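Local coordinates for protein putative hydrolase (Chloroflexus aurantiacus J-10-fl, PDB 3CMN) that is of unknown function but is probably a hydrolase of the zincin-like metallopeptidase family, at residues Pro161-Val166 with Glu175-Trp180; Ala135-Gly140 with Gln294-Met299; Asp39-Arg44 with Arg79-Glu84. One frame throughout, in Å; residues are numbered along the deposited sequence.

Contact 1: residues Pro161-Val166 with Glu175-Trp180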
loop_
_atom_site.group_PDB
_atom_site.type_symbol
_atom_site.label_atom_id
_atom_site.label_comp_id
_atom_site.label_asym_id
_atom_site.label_seq_id
_atom_site.Cartn_x
_atom_site.Cartn_y
_atom_site.Cartn_z
ATOM N N PRO A 161 8.465 -14.742 5.046
ATOM C CA PRO A 161 8.809 -14.897 6.463
ATOM C C PRO A 161 7.881 -14.137 7.395
ATOM O O PRO A 161 7.420 -14.687 8.392
ATOM C CB PRO A 161 10.252 -14.395 6.529
ATOM C CG PRO A 161 10.803 -14.775 5.170
ATOM C CD PRO A 161 9.656 -14.392 4.244
ATOM N N ASN A 162 7.604 -12.875 7.069
ATOM C CA ASN A 162 6.722 -12.063 7.905
ATOM C C ASN A 162 5.273 -12.514 7.739
ATOM O O ASN A 162 4.485 -12.455 8.681
ATOM C CB ASN A 162 6.859 -10.574 7.563
ATOM C CG ASN A 162 8.283 -10.071 7.715
ATOM O OD1 ASN A 162 9.152 -10.787 8.219
ATOM N ND2 ASN A 162 8.533 -8.837 7.273
ATOM N N ILE A 163 4.934 -12.961 6.539
ATOM C CA ILE A 163 3.593 -13.460 6.255
ATOM C C ILE A 163 3.339 -14.711 7.116
ATOM O O ILE A 163 2.280 -14.857 7.719
ATOM C CB ILE A 163 3.439 -13.828 4.746
ATOM C CG1 ILE A 163 3.609 -12.573 3.885
ATOM C CG2 ILE A 163 2.077 -14.462 4.491
ATOM C CD1 ILE A 163 3.476 -12.797 2.390
ATOM N N ALA A 164 4.331 -15.599 7.167
ATOM C CA ALA A 164 4.240 -16.830 7.945
ATOM C C ALA A 164 4.122 -16.525 9.441
ATOM O O ALA A 164 3.361 -17.175 10.155
ATOM C CB ALA A 164 5.461 -17.706 7.682
ATOM N N ARG A 165 4.869 -15.534 9.912
ATOM C CA ARG A 165 4.828 -15.169 11.318
ATOM C C ARG A 165 3.492 -14.563 11.733
ATOM O O ARG A 165 3.034 -14.792 12.850
ATOM C CB ARG A 165 5.963 -14.205 11.640
ATOM C CG ARG A 165 7.296 -14.897 11.728
ATOM C CD ARG A 165 8.460 -13.924 11.658
ATOM N NE ARG A 165 9.724 -14.635 11.825
ATOM C CZ ARG A 165 10.141 -15.617 11.027
ATOM N NH1 ARG A 165 9.400 -16.009 9.995
ATOM N NH2 ARG A 165 11.292 -16.224 11.278
ATOM N N VAL A 166 2.866 -13.791 10.849
ATOM C CA VAL A 166 1.577 -13.197 11.176
ATOM C C VAL A 166 0.507 -14.288 11.179
ATOM O O VAL A 166 -0.293 -14.373 12.101
ATOM C CB VAL A 166 1.169 -12.093 10.163
ATOM C CG1 VAL A 166 -0.220 -11.586 10.495
ATOM C CG2 VAL A 166 2.156 -10.936 10.209
ATOM N N GLU A 175 -3.357 -21.512 3.785
ATOM C CA GLU A 175 -3.915 -21.228 2.474
ATOM C C GLU A 175 -4.761 -19.962 2.412
ATOM O O GLU A 175 -4.573 -19.112 1.547
ATOM C CB GLU A 175 -4.756 -22.418 2.013
ATOM C CG GLU A 175 -5.326 -22.310 0.612
ATOM C CD GLU A 175 -4.286 -22.507 -0.479
ATOM O OE1 GLU A 175 -3.139 -22.915 -0.173
ATOM O OE2 GLU A 175 -4.624 -22.261 -1.659
ATOM N N ASP A 176 -5.708 -19.842 3.330
ATOM C CA ASP A 176 -6.606 -18.694 3.330
ATOM C C ASP A 176 -5.936 -17.340 3.527
ATOM O O ASP A 176 -6.267 -16.368 2.832
ATOM C CB ASP A 176 -7.703 -18.906 4.372
ATOM C CG ASP A 176 -8.727 -19.932 3.929
ATOM O OD1 ASP A 176 -8.389 -20.801 3.095
ATOM O OD2 ASP A 176 -9.870 -19.879 4.420
ATOM N N PHE A 177 -4.999 -17.265 4.467
ATOM C CA PHE A 177 -4.314 -16.009 4.714
ATOM C C PHE A 177 -3.466 -15.565 3.521
ATOM O O PHE A 177 -3.457 -14.392 3.164
ATOM C CB PHE A 177 -3.440 -16.102 5.954
ATOM C CG PHE A 177 -2.772 -14.811 6.310
ATOM C CD1 PHE A 177 -3.507 -13.622 6.380
ATOM C CD2 PHE A 177 -1.414 -14.776 6.586
ATOM C CE1 PHE A 177 -2.896 -12.414 6.722
ATOM C CE2 PHE A 177 -0.786 -13.577 6.928
ATOM C CZ PHE A 177 -1.535 -12.390 6.995
ATOM N N ARG A 178 -2.764 -16.502 2.895
ATOM C CA ARG A 178 -1.934 -16.151 1.755
ATOM C C ARG A 178 -2.740 -15.803 0.509
ATOM O O ARG A 178 -2.262 -15.072 -0.351
ATOM C CB ARG A 178 -0.921 -17.266 1.479
ATOM C CG ARG A 178 0.169 -17.286 2.521
ATOM C CD ARG A 178 1.120 -18.424 2.311
ATOM N NE ARG A 178 2.155 -18.426 3.338
ATOM C CZ ARG A 178 1.942 -18.704 4.616
ATOM N NH1 ARG A 178 0.723 -19.011 5.041
ATOM N NH2 ARG A 178 2.955 -18.676 5.468
ATOM N N LEU A 179 -3.956 -16.329 0.405
ATOM C CA LEU A 179 -4.805 -15.989 -0.727
ATOM C C LEU A 179 -5.356 -14.604 -0.418
ATOM O O LEU A 179 -5.521 -13.778 -1.307
ATOM C CB LEU A 179 -5.963 -16.978 -0.903
ATOM C CG LEU A 179 -6.972 -16.568 -1.994
ATOM C CD1 LEU A 179 -6.243 -16.443 -3.341
ATOM C CD2 LEU A 179 -8.110 -17.584 -2.084
ATOM N N TRP A 180 -5.621 -14.361 0.859
ATOM C CA TRP A 180 -6.133 -13.080 1.312
ATOM C C TRP A 180 -5.102 -12.004 0.957
ATOM O O TRP A 180 -5.445 -10.942 0.439
ATOM C CB TRP A 180 -6.352 -13.104 2.826
ATOM C CG TRP A 180 -6.834 -11.795 3.390
ATOM C CD1 TRP A 180 -8.125 -11.361 3.459
ATOM C CD2 TRP A 180 -6.027 -10.737 3.936
ATOM N NE1 TRP A 180 -8.175 -10.104 4.016
ATOM C CE2 TRP A 180 -6.903 -9.696 4.317
ATOM C CE3 TRP A 180 -4.649 -10.568 4.138
ATOM C CZ2 TRP A 180 -6.450 -8.499 4.888
ATOM C CZ3 TRP A 180 -4.198 -9.375 4.708
ATOM C CH2 TRP A 180 -5.099 -8.358 5.075
#
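I163, A164 and V166 of helix 160-169 pack on F177 and R178 of helix 174-193 in a mostly buried helix-to-helix contact, where the chain turns back after a short connection. The two segment axes approach to 10.5 Å and run at 130° to each other, somewhat nearer perpendicular than antiparallel. F177 carries the apolar half. Its CG is anti to the backbone N (chi1 -176°), which sends the ring across the gap between the helices. There the ring edge meets the main chain, with F177 CE2 3.4 Å from I163 O and the oxygen near the ring plane. I163 CG2 adds a methyl contact to F177 CE2 at 3.9 Å, and V166, whose side chain crosses that of F177 at about a right angle, brings its CG1 to 3.8 Å from F177 CZ. The second helix is the one that bears the HExxH sequence, consistent with a zincin-like metallopeptidase, and the F177 and R178 turn precedes that sequence by one to two turns. R178 crosses I163 obliquely, its chain extended from CG to NE. I163 CG2 sits 3.9 Å from R178 CG and over one face of the guanidinium, offset toward its rim. The far end reaches A164, where R178 NH2 is 3.3 Å from A164 CA. The charge is met by a salt bridge from NH2 to E160, while NH1 donates to Q167 OE1 and to D174 O.

Contact 2: residues Ala135-Gly140 with Gln294-Met299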
loop_
_atom_site.group_PDB
_atom_site.type_symbol
_atom_site.label_atom_id
_atom_site.label_comp_id
_atom_site.label_asym_id
_atom_site.label_seq_id
_atom_site.Cartn_x
_atom_site.Cartn_y
_atom_site.Cartn_z
ATOM N N ALA A 135 11.509 -3.805 7.680
ATOM C CA ALA A 135 11.793 -5.096 7.058
ATOM C C ALA A 135 11.233 -6.316 7.805
ATOM O O ALA A 135 11.018 -7.372 7.203
ATOM C CB ALA A 135 13.297 -5.262 6.844
ATOM N N GLN A 136 10.988 -6.191 9.102
ATOM C CA GLN A 136 10.446 -7.325 9.842
ATOM C C GLN A 136 8.950 -7.241 10.020
ATOM O O GLN A 136 8.348 -8.048 10.722
ATOM C CB GLN A 136 11.097 -7.456 11.214
ATOM C CG GLN A 136 11.684 -6.212 11.784
ATOM C CD GLN A 136 12.229 -6.443 13.175
ATOM O OE1 GLN A 136 11.466 -6.641 14.127
ATOM N NE2 GLN A 136 13.554 -6.434 13.305
ATOM N N ARG A 137 8.344 -6.266 9.359
ATOM C CA ARG A 137 6.919 -6.084 9.477
ATOM C C ARG A 137 6.199 -6.053 8.134
ATOM O O ARG A 137 5.041 -6.455 8.036
ATOM C CB ARG A 137 6.661 -4.818 10.286
ATOM C CG ARG A 137 7.354 -4.863 11.651
ATOM C CD ARG A 137 6.636 -3.983 12.623
ATOM N NE ARG A 137 5.201 -4.099 12.387
ATOM C CZ ARG A 137 4.273 -3.327 12.947
ATOM N NH1 ARG A 137 4.614 -2.358 13.800
ATOM N NH2 ARG A 137 2.996 -3.515 12.635
ATOM N N VAL A 138 6.888 -5.605 7.093
ATOM C CA VAL A 138 6.275 -5.540 5.777
ATOM C C VAL A 138 5.930 -6.951 5.296
ATOM O O VAL A 138 6.690 -7.913 5.484
ATOM C CB VAL A 138 7.204 -4.848 4.748
ATOM C CG1 VAL A 138 8.397 -5.749 4.420
ATOM C CG2 VAL A 138 6.429 -4.516 3.495
ATOM N N LEU A 139 4.767 -7.062 4.675
ATOM C CA LEU A 139 4.285 -8.336 4.175
ATOM C C LEU A 139 4.362 -8.439 2.659
ATOM O O LEU A 139 4.617 -9.512 2.129
ATOM C CB LEU A 139 2.846 -8.562 4.656
ATOM C CG LEU A 139 2.530 -9.301 5.977
ATOM C CD1 LEU A 139 3.672 -9.251 6.978
ATOM C CD2 LEU A 139 1.255 -8.689 6.554
ATOM N N GLY A 140 4.169 -7.325 1.964
ATOM C CA GLY A 140 4.223 -7.361 0.511
ATOM C C GLY A 140 4.411 -6.038 -0.216
ATOM O O GLY A 140 4.670 -5.001 0.386
ATOM N N GLN A 294 -3.648 -4.021 10.657
ATOM C CA GLN A 294 -4.005 -3.011 9.666
ATOM C C GLN A 294 -3.785 -1.618 10.271
ATOM O O GLN A 294 -3.313 -0.707 9.594
ATOM C CB GLN A 294 -5.469 -3.173 9.253
ATOM C CG GLN A 294 -5.778 -4.476 8.531
ATOM C CD GLN A 294 -7.271 -4.697 8.328
ATOM O OE1 GLN A 294 -8.043 -4.761 9.288
ATOM N NE2 GLN A 294 -7.682 -4.821 7.073
ATOM N N ARG A 295 -4.135 -1.464 11.546
ATOM C CA ARG A 295 -3.951 -0.201 12.258
ATOM C C ARG A 295 -2.456 0.080 12.271
ATOM O O ARG A 295 -2.011 1.219 12.124
ATOM C CB ARG A 295 -4.429 -0.321 13.710
ATOM C CG ARG A 295 -5.861 -0.810 13.868
ATOM C CD ARG A 295 -6.143 -1.264 15.305
ATOM N NE ARG A 295 -7.495 -1.802 15.464
ATOM C CZ ARG A 295 -8.609 -1.113 15.209
ATOM N NH1 ARG A 295 -8.542 0.146 14.782
ATOM N NH2 ARG A 295 -9.795 -1.687 15.376
ATOM N N GLN A 296 -1.689 -0.986 12.455
ATOM C CA GLN A 296 -0.239 -0.894 12.493
ATOM C C GLN A 296 0.352 -0.468 11.152
ATOM O O GLN A 296 1.205 0.417 11.112
ATOM C CB GLN A 296 0.352 -2.238 12.916
ATOM C CG GLN A 296 0.061 -2.600 14.360
ATOM C CD GLN A 296 0.657 -3.929 14.764
ATOM O OE1 GLN A 296 0.156 -4.994 14.394
ATOM N NE2 GLN A 296 1.740 -3.877 15.515
ATOM N N ARG A 297 -0.098 -1.106 10.066
ATOM C CA ARG A 297 0.393 -0.801 8.723
ATOM C C ARG A 297 0.163 0.667 8.384
ATOM O O ARG A 297 0.991 1.314 7.741
ATOM C CB ARG A 297 -0.317 -1.667 7.683
ATOM C CG ARG A 297 0.200 -1.477 6.258
ATOM C CD ARG A 297 -0.939 -1.509 5.230
ATOM N NE ARG A 297 -1.846 -0.364 5.367
ATOM C CZ ARG A 297 -1.597 0.867 4.915
ATOM N NH1 ARG A 297 -0.463 1.139 4.274
ATOM N NH2 ARG A 297 -2.477 1.839 5.125
ATOM N N THR A 298 -0.975 1.183 8.823
ATOM C CA THR A 298 -1.339 2.566 8.580
ATOM C C THR A 298 -0.389 3.518 9.294
ATOM O O THR A 298 0.037 4.525 8.735
ATOM C CB THR A 298 -2.781 2.817 9.052
ATOM O OG1 THR A 298 -3.677 2.157 8.153
ATOM C CG2 THR A 298 -3.095 4.303 9.092
ATOM N N MET A 299 -0.050 3.189 10.532
ATOM C CA MET A 299 0.843 4.033 11.309
ATOM C C MET A 299 2.237 4.064 10.701
ATOM O O MET A 299 2.859 5.122 10.614
ATOM C CB MET A 299 0.904 3.544 12.758
ATOM C CG MET A 299 -0.442 3.590 13.459
ATOM S SD MET A 299 -0.387 3.050 15.182
ATOM C CE MET A 299 -0.006 1.303 14.983
#
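R137, in the loop that follows helix 120-135, reaches across to Q296 on helix 283-307, and this pair makes the whole contact between 135-140 and 294-299. Along the helix, Q294 opens the segment by accepting T298 N at its carbonyl, while its side chain packs on E287 two turns back. R295 likewise contributes its carbonyl, taken by M299 N. At Q296 the CB bond points toward the loop, and the rest of the side chain, extended beyond CG, crosses the arginine at about a right angle. Q296 CB lies at the edge of the guanidinium, near its plane; the 2.9 Å between R137 NH2 and Q296 CB is too short for comfortable packing, so the exact placing of these groups is doubtful. As modelled, R137 NH2 and Q296 NE2 lie 3.2 Å apart, two donors that cannot bond each other, and the guanidinium and amide planes are turned by 47°. The bend of the arginine at chi3 (38°) directs its end to the helix, and NH1 is held by Y133 OH. An alanine in place of Q296 removes the amide, and the NH2 end of R137 would probably be left freer to turn, held then mainly by the NH1 bond to Y133. This long helix belongs to the largely helical framework of the zincin-like chain, and R137 also touches its R293 and L300, so the loop leans on it. R297 follows, its NH1 bonded to D143 O in the same loop region.

Contact 3: residues Asp39-Arg44 with Arg79-Glu84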
loop_
_atom_site.group_PDB
_atom_site.type_symbol
_atom_site.label_atom_id
_atom_site.label_comp_id
_atom_site.label_asym_id
_atom_site.label_seq_id
_atom_site.Cartn_x
_atom_site.Cartn_y
_atom_site.Cartn_z
ATOM N N ASP A 39 11.440 -20.722 4.118
ATOM C CA ASP A 39 11.471 -22.174 4.033
ATOM C C ASP A 39 10.702 -22.547 2.779
ATOM O O ASP A 39 9.699 -21.911 2.454
ATOM C CB ASP A 39 10.791 -22.817 5.242
ATOM C CG ASP A 39 11.573 -22.633 6.521
ATOM O OD1 ASP A 39 12.779 -22.964 6.536
ATOM O OD2 ASP A 39 10.974 -22.163 7.514
ATOM N N ASN A 40 11.182 -23.567 2.074
ATOM C CA ASN A 40 10.528 -24.046 0.859
ATOM C C ASN A 40 10.114 -22.941 -0.089
ATOM O O ASN A 40 8.924 -22.704 -0.307
ATOM C CB ASN A 40 9.302 -24.878 1.222
ATOM C CG ASN A 40 9.669 -26.145 1.929
ATOM O OD1 ASN A 40 10.329 -27.016 1.352
ATOM N ND2 ASN A 40 9.262 -26.262 3.193
ATOM N N ARG A 41 11.107 -22.269 -0.654
ATOM C CA ARG A 41 10.850 -21.190 -1.587
ATOM C C ARG A 41 10.129 -21.783 -2.783
ATOM O O ARG A 41 9.172 -21.205 -3.299
ATOM C CB ARG A 41 12.164 -20.551 -2.039
ATOM C CG ARG A 41 11.970 -19.317 -2.900
ATOM C CD ARG A 41 13.290 -18.724 -3.332
ATOM N NE ARG A 41 14.153 -18.448 -2.190
ATOM C CZ ARG A 41 14.135 -17.332 -1.472
ATOM N NH1 ARG A 41 13.295 -16.357 -1.767
ATOM N NH2 ARG A 41 14.965 -17.201 -0.451
ATOM N N ALA A 42 10.573 -22.962 -3.200
ATOM C CA ALA A 42 9.980 -23.635 -4.351
ATOM C C ALA A 42 8.460 -23.816 -4.286
ATOM O O ALA A 42 7.752 -23.351 -5.178
ATOM C CB ALA A 42 10.650 -24.974 -4.569
ATOM N N PHE A 43 7.930 -24.474 -3.260
ATOM C CA PHE A 43 6.481 -24.622 -3.267
ATOM C C PHE A 43 5.734 -23.336 -2.922
ATOM O O PHE A 43 4.568 -23.181 -3.279
ATOM C CB PHE A 43 6.011 -25.845 -2.431
ATOM C CG PHE A 43 6.005 -25.661 -0.928
ATOM C CD1 PHE A 43 5.274 -24.643 -0.321
ATOM C CD2 PHE A 43 6.617 -26.612 -0.111
ATOM C CE1 PHE A 43 5.141 -24.572 1.070
ATOM C CE2 PHE A 43 6.493 -26.558 1.291
ATOM C CZ PHE A 43 5.750 -25.533 1.885
ATOM N N ARG A 44 6.404 -22.398 -2.257
ATOM C CA ARG A 44 5.753 -21.129 -1.943
ATOM C C ARG A 44 5.578 -20.337 -3.257
ATOM O O ARG A 44 4.555 -19.689 -3.465
ATOM C CB ARG A 44 6.569 -20.323 -0.920
ATOM C CG ARG A 44 6.478 -20.836 0.526
ATOM C CD ARG A 44 5.040 -20.881 1.066
ATOM N NE ARG A 44 5.011 -21.380 2.447
ATOM C CZ ARG A 44 3.916 -21.735 3.117
ATOM N NH1 ARG A 44 2.715 -21.667 2.559
ATOM N NH2 ARG A 44 4.028 -22.147 4.364
ATOM N N ARG A 79 13.735 -11.045 4.457
ATOM C CA ARG A 79 13.946 -9.647 4.835
ATOM C C ARG A 79 15.144 -8.992 4.156
ATOM O O ARG A 79 15.122 -7.799 3.869
ATOM C CB ARG A 79 14.076 -9.529 6.356
ATOM C CG ARG A 79 12.809 -9.945 7.086
ATOM C CD ARG A 79 12.987 -9.920 8.583
ATOM N NE ARG A 79 11.809 -10.463 9.250
ATOM C CZ ARG A 79 11.796 -10.883 10.509
ATOM N NH1 ARG A 79 12.903 -10.824 11.232
ATOM N NH2 ARG A 79 10.684 -11.363 11.035
ATOM N N ARG A 80 16.183 -9.774 3.892
ATOM C CA ARG A 80 17.370 -9.242 3.246
ATOM C C ARG A 80 17.055 -8.855 1.802
ATOM O O ARG A 80 17.454 -7.784 1.327
ATOM C CB ARG A 80 18.494 -10.275 3.278
ATOM C CG ARG A 80 19.780 -9.781 2.659
ATOM C CD ARG A 80 20.868 -10.824 2.732
ATOM N NE ARG A 80 22.164 -10.238 2.404
ATOM C CZ ARG A 80 22.624 -10.048 1.171
ATOM N NH1 ARG A 80 21.904 -10.405 0.114
ATOM N NH2 ARG A 80 23.814 -9.488 1.003
ATOM N N GLU A 81 16.341 -9.729 1.102
ATOM C CA GLU A 81 15.979 -9.445 -0.279
ATOM C C GLU A 81 15.023 -8.264 -0.344
ATOM O O GLU A 81 15.103 -7.447 -1.258
ATOM C CB GLU A 81 15.361 -10.675 -0.934
ATOM C CG GLU A 81 16.324 -11.848 -1.020
ATOM C CD GLU A 81 15.662 -13.105 -1.531
ATOM O OE1 GLU A 81 14.564 -13.443 -1.027
ATOM O OE2 GLU A 81 16.238 -13.759 -2.428
ATOM N N TRP A 82 14.126 -8.156 0.627
ATOM C CA TRP A 82 13.213 -7.031 0.614
ATOM C C TRP A 82 14.020 -5.731 0.692
ATOM O O TRP A 82 13.733 -4.770 -0.024
ATOM C CB TRP A 82 12.224 -7.104 1.784
ATOM C CG TRP A 82 11.271 -5.952 1.789
ATOM C CD1 TRP A 82 10.163 -5.799 1.005
ATOM C CD2 TRP A 82 11.391 -4.747 2.557
ATOM N NE1 TRP A 82 9.589 -4.573 1.237
ATOM C CE2 TRP A 82 10.321 -3.905 2.183
ATOM C CE3 TRP A 82 12.300 -4.297 3.525
ATOM C CZ2 TRP A 82 10.131 -2.632 2.742
ATOM C CZ3 TRP A 82 12.116 -3.033 4.084
ATOM C CH2 TRP A 82 11.035 -2.213 3.687
ATOM N N LEU A 83 15.034 -5.721 1.553
ATOM C CA LEU A 83 15.902 -4.561 1.747
ATOM C C LEU A 83 16.755 -4.209 0.529
ATOM O O LEU A 83 16.797 -3.058 0.115
ATOM C CB LEU A 83 16.831 -4.783 2.949
ATOM C CG LEU A 83 16.269 -4.575 4.355
ATOM C CD1 LEU A 83 17.320 -5.029 5.368
ATOM C CD2 LEU A 83 15.909 -3.099 4.571
ATOM N N GLU A 84 17.443 -5.203 -0.025
ATOM C CA GLU A 84 18.295 -4.999 -1.197
ATOM C C GLU A 84 17.506 -4.427 -2.368
ATOM O O GLU A 84 18.028 -3.644 -3.169
ATOM C CB GLU A 84 18.930 -6.321 -1.645
ATOM C CG GLU A 84 19.898 -6.967 -0.646
ATOM C CD GLU A 84 21.084 -6.063 -0.288
ATOM O OE1 GLU A 84 21.340 -5.094 -1.040
ATOM O OE2 GLU A 84 21.768 -6.330 0.735
#
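R41 and E81 meet through a salt bridge at the protein surface, approaching from opposite directions out of the first turns of helices 41-63 and 79-92. The charged contact is narrow: NH1 of R41 donates to OE1 of E81 at 3.3 Å, with an N-H...O angle of 139°. The acceptor uses its syn lone pair, but it is tilted out of the guanidinium plane and the carboxylate is turned 72° against that plane, so the two groups share one bent bond and no two-pronged pairing. The second oxygen is farther, OE2 of E81 lying 4.0 Å from R41 NH1. Reach comes from the torsions: R41 CG is anti to its backbone N (chi1 -174°), and the chain bends only at chi3, whereas E81 is extended beyond CG. Both residues also touch crystal neighbours, so the lattice may influence how they lie.

Within the helix 79-92 segment a second charge pair, R80 NH2 with E84 OE2, is long at 3.8 Å; the oxygen stands over the guanidinium face and receives no N-H, and OE2 has a firmer partner in R24. The side chain of D78, just before the helix, accepts from its first turn, OD2 taking R80 N and OD1 taking E81 N. The arrangement is that of a surface salt bridge linking the N-terminal turns of two helices in a helical zincin-like protein.

Overall arrangement
N162 ties the three contacts together, although it touches nothing across contact 1. Its ND2 probably donates to V138 O at 2.7 Å and to A135 O at 2.9 Å in contact 2, and its OD1 probably accepts from R79 NE, 2.9 Å away, in contact 3. Contact 1 lies about 13 Å, centre to centre, from each of the others, whose own centres are about 17 Å apart. V138 and A135 also pack on W82 of contact 3. R178 is salt-bridged to E160, to which R44 of contact 3 also makes a long, weak ion pair. Helix 174-193 continues from contact 1 into H184, E185 and H188, a probable metal-binding HExxH site without metal here, with W180 lying against H184.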